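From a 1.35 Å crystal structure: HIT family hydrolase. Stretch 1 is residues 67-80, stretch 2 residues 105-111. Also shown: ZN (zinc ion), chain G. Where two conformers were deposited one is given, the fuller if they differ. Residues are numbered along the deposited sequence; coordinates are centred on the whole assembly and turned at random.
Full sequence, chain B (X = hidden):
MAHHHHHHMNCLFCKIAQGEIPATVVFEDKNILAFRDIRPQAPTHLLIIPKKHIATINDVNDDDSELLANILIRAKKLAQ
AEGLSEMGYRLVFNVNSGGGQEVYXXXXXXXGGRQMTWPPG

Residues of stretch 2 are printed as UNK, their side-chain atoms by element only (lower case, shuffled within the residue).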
# COMPACT_ATOMS: atom_id res chain seq x y z
N LEU B 67 3.66 11.52 -6.86
CA LEU B 67 4.85 10.89 -6.31
C LEU B 67 4.49 9.61 -5.54
O LEU B 67 5.14 8.57 -5.70
CB LEU B 67 5.58 11.89 -5.42
CG LEU B 67 6.77 11.38 -4.62
CD1 LEU B 67 7.91 10.89 -5.52
CD2 LEU B 67 7.25 12.48 -3.68
N LEU B 68 3.45 9.68 -4.72
CA LEU B 68 3.04 8.50 -3.95
C LEU B 68 2.59 7.37 -4.88
O LEU B 68 2.96 6.20 -4.68
CB LEU B 68 1.93 8.88 -2.96
CG LEU B 68 1.62 7.79 -1.93
CD1 LEU B 68 2.80 7.55 -0.98
CD2 LEU B 68 0.36 8.12 -1.14
N ALA B 69 1.80 7.70 -5.91
CA ALA B 69 1.41 6.68 -6.87
C ALA B 69 2.62 6.10 -7.59
O ALA B 69 2.68 4.90 -7.87
CB ALA B 69 0.44 7.28 -7.89
N ASN B 70 3.62 6.94 -7.86
CA ASN B 70 4.81 6.47 -8.57
C ASN B 70 5.67 5.58 -7.69
O ASN B 70 6.35 4.68 -8.21
CB ASN B 70 5.59 7.65 -9.14
CG ASN B 70 4.92 8.23 -10.36
OD1 ASN B 70 4.08 7.57 -10.99
ND2 ASN B 70 5.24 9.46 -10.69
N ILE B 71 5.62 5.77 -6.37
CA ILE B 71 6.26 4.82 -5.46
C ILE B 71 5.61 3.45 -5.59
O ILE B 71 6.30 2.42 -5.63
CB ILE B 71 6.20 5.38 -4.03
CG1 ILE B 71 7.20 6.53 -3.89
CG2 ILE B 71 6.42 4.30 -2.98
CD1 ILE B 71 6.97 7.38 -2.66
N LEU B 72 4.28 3.42 -5.66
CA LEU B 72 3.55 2.16 -5.83
C LEU B 72 3.86 1.52 -7.18
O LEU B 72 4.13 0.31 -7.26
CB LEU B 72 2.06 2.45 -5.67
CG LEU B 72 1.10 1.31 -5.98
CD1 LEU B 72 1.39 0.09 -5.14
CD2 LEU B 72 -0.33 1.78 -5.74
N ILE B 73 3.89 2.32 -8.25
CA ILE B 73 4.23 1.78 -9.57
C ILE B 73 5.65 1.24 -9.57
O ILE B 73 5.92 0.16 -10.09
CB ILE B 73 4.00 2.85 -10.65
CG1 ILE B 73 2.51 3.17 -10.78
CG2 ILE B 73 4.57 2.39 -12.00
CD1 ILE B 73 2.22 4.48 -11.49
N ARG B 74 6.60 1.97 -8.96
CA ARG B 74 7.96 1.47 -8.90
C ARG B 74 8.02 0.17 -8.11
O ARG B 74 8.75 -0.76 -8.49
CB ARG B 74 8.91 2.52 -8.33
CG ARG B 74 10.36 2.02 -8.18
CD ARG B 74 10.90 1.39 -9.47
NE ARG B 74 10.75 2.29 -10.62
CZ ARG B 74 11.06 1.97 -11.87
NH1 ARG B 74 11.50 0.75 -12.17
NH2 ARG B 74 10.89 2.87 -12.84
N ALA B 75 7.25 0.06 -7.02
CA ALA B 75 7.26 -1.19 -6.26
C ALA B 75 6.82 -2.38 -7.11
O ALA B 75 7.41 -3.47 -7.01
CB ALA B 75 6.38 -1.09 -5.03
N LYS B 76 5.81 -2.21 -7.98
CA LYS B 76 5.37 -3.33 -8.81
C LYS B 76 6.40 -3.67 -9.89
O LYS B 76 6.55 -4.84 -10.26
CB LYS B 76 3.94 -3.16 -9.36
CG LYS B 76 3.64 -2.10 -10.41
CD LYS B 76 4.01 -2.51 -11.88
CE LYS B 76 3.41 -3.82 -12.41
NZ LYS B 76 3.42 -3.81 -13.92
N LYS B 77 7.13 -2.67 -10.40
CA LYS B 77 8.19 -2.96 -11.36
C LYS B 77 9.33 -3.69 -10.66
O LYS B 77 9.88 -4.67 -11.18
CB LYS B 77 8.68 -1.67 -12.01
CG LYS B 77 7.63 -0.99 -12.89
CD LYS B 77 8.15 0.31 -13.50
CE LYS B 77 7.13 0.89 -14.46
NZ LYS B 77 7.62 2.16 -15.04
N LEU B 78 9.68 -3.23 -9.46
CA LEU B 78 10.75 -3.82 -8.69
C LEU B 78 10.43 -5.25 -8.29
O LEU B 78 11.31 -6.12 -8.28
CB LEU B 78 10.97 -2.94 -7.46
CG LEU B 78 12.09 -3.35 -6.52
CD1 LEU B 78 13.46 -3.33 -7.24
CD2 LEU B 78 12.10 -2.41 -5.34
N ALA B 79 9.16 -5.52 -7.94
CA ALA B 79 8.77 -6.89 -7.60
C ALA B 79 9.02 -7.85 -8.76
O ALA B 79 9.41 -9.01 -8.54
CB ALA B 79 7.30 -6.94 -7.18
N GLN B 80 8.82 -7.39 -10.00
CA GLN B 80 9.15 -8.22 -11.16
C GLN B 80 10.66 -8.40 -11.29
O GLN B 80 11.15 -9.51 -11.51
CB GLN B 80 8.61 -7.55 -12.42
CG GLN B 80 7.12 -7.48 -12.43
CD GLN B 80 6.57 -6.71 -13.61
OE1 GLN B 80 7.29 -5.92 -14.25
NE2 GLN B 80 5.30 -6.90 -13.90
N UNK B 105 9.43 8.83 7.77
CA UNK B 105 9.65 9.19 6.38
C UNK B 105 8.92 8.11 5.60
O UNK B 105 9.18 6.92 5.82
c UNK B 105 12.71 10.60 3.13
c UNK B 105 11.54 9.56 4.69
c UNK B 105 11.15 9.09 3.48
n UNK B 105 11.90 9.75 2.53
n UNK B 105 12.53 10.50 4.44
c UNK B 105 11.15 9.17 6.09
N UNK B 106 7.97 8.49 4.73
CA UNK B 106 7.10 7.48 4.14
C UNK B 106 7.90 6.42 3.41
O UNK B 106 8.94 6.68 2.79
c UNK B 106 6.53 8.90 2.11
c UNK B 106 5.97 8.08 3.27
c UNK B 106 5.44 9.34 1.14
c UNK B 106 5.04 8.92 4.10
N UNK B 107 7.40 5.19 3.50
CA UNK B 107 8.06 4.05 2.87
C UNK B 107 7.02 3.00 2.56
O UNK B 107 6.16 2.68 3.39
c UNK B 107 8.58 2.08 5.88
n UNK B 107 8.27 2.44 7.18
c UNK B 107 8.78 3.23 5.19
n UNK B 107 8.63 4.26 6.09
c UNK B 107 9.18 3.46 3.76
c UNK B 107 8.32 3.76 7.28
N UNK B 108 7.09 2.46 1.36
CA UNK B 108 6.26 1.33 0.97
C UNK B 108 7.06 0.04 1.18
O UNK B 108 8.17 -0.10 0.64
c UNK B 108 5.86 1.47 -0.50
c UNK B 108 4.96 0.38 -1.08
c UNK B 108 4.58 0.78 -2.51
c UNK B 108 3.69 0.25 -0.25
N UNK B 109 6.50 -0.90 1.95
CA UNK B 109 7.12 -2.20 2.13
C UNK B 109 6.72 -3.13 1.00
O UNK B 109 5.53 -3.21 0.64
c UNK B 109 6.62 -2.87 3.41
n UNK B 109 8.12 -2.42 5.38
n UNK B 109 7.04 -0.91 6.47
c UNK B 109 8.15 -1.63 6.45
c UNK B 109 6.29 -1.20 5.36
c UNK B 109 6.97 -2.15 4.66
N UNK B 110 7.69 -3.85 0.45
CA UNK B 110 7.47 -4.88 -0.55
C UNK B 110 8.00 -6.19 0.04
O UNK B 110 9.20 -6.32 0.27
c UNK B 110 8.43 -5.61 -2.89
c UNK B 110 9.12 -5.01 -4.10
c UNK B 110 7.16 -6.33 -3.30
c UNK B 110 8.19 -4.52 -1.84
N UNK B 111 7.10 -7.13 0.31
CA UNK B 111 7.44 -8.38 0.98
C UNK B 111 7.09 -9.56 0.09
O UNK B 111 5.96 -9.65 -0.41
c UNK B 111 6.80 -7.42 3.31
c UNK B 111 6.64 -8.54 2.28
c UNK B 111 5.58 -6.51 3.32
c UNK B 111 7.07 -7.99 4.71
ZN ZN G . 13.47 11.78 5.79

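Position 105 has six side-chain atoms, four carbons and two nitrogens. One carbon leads to a five-membered ring of three carbons and two nitrogens. That ring is an imidazole. It is out of reach of stretch 1, but a ring nitrogen lies close to the zinc ion. The residue is His105. Its ND1 binds ZN at 2.1 Å, and three further ligand atoms come from elsewhere in the structure. The other ring nitrogen, NE2, is hydrogen-bonded elsewhere.

Position 106 has four carbons and no other side-chain element. The chain forks at its first carbon, and one arm is two carbons long. This is the isoleucine pattern, and CA-to-CB points toward the helix. The end of the longer arm meets Leu68. The residue is Ile106. Its CD1 lies 3.8 Å from Leu68 CD1. CA-to-CB of Leu68 points sideways relative to stretch 2, but the end of the side chain comes nearer and makes the contact. Two conformers of Ile106 were deposited, and one is described here.

Position 107 again has one carbon and then a five-membered ring of three carbons and two nitrogens. CA-to-CB points away from the helix, and nothing on stretch 1 is touched. The residue is His107. Its ND1 donates a hydrogen bond to His105 O at 2.7 Å. The angle at the hydrogen is 167°, so the bond is nearly straight. It ties the ring to the backbone two residues earlier.

Position 108 has four carbons, forked at the second. Strand geometry begins here, and CA-to-CB points toward the helix. The side chain reaches Ile71, Leu72 and Ala75. The fork at the second carbon makes it Leu108. Its CB is 3.8 Å from Ile71 CG2. Its CD2 is 3.6 Å from Ala75 CB and 3.7 Å from Leu72 CA. The contact with Ala75 CB is the closest of these three.

Position 109 carries a third five-membered ring of three carbons and two nitrogens, joined through one carbon. CA-to-CB points away, as at 107. The residue is His109. Its ND1 is hydrogen-bonded elsewhere in the structure.

Position 110 has four carbons, forked at the second, and CA-to-CB points toward the helix. It packs on Ala75, Leu78 and Ala79. The residue is Leu110. Its CD2 lies 3.7 Å from Ala75 O and 4.1 Å from Leu78 CD2. Its CD1 is 3.9 Å from Ala79 CB.

Position 111 also has four carbons forked at the second, but it is out of reach of the helix. The residue is Leu111.

The contact is apolar, with no hydrogen bond across it. Helix and strand run nearly parallel, 15° apart, with axes 9.6 Å apart at closest approach. The alternation of the chain sends Ile106, Leu108 and Leu110 to the helix, while His107 and His109 point away. Leu108 and Leu110 are covered most. Together the two stretches bury 351 Å².

Stretch 2 105-111: HIHLHLL
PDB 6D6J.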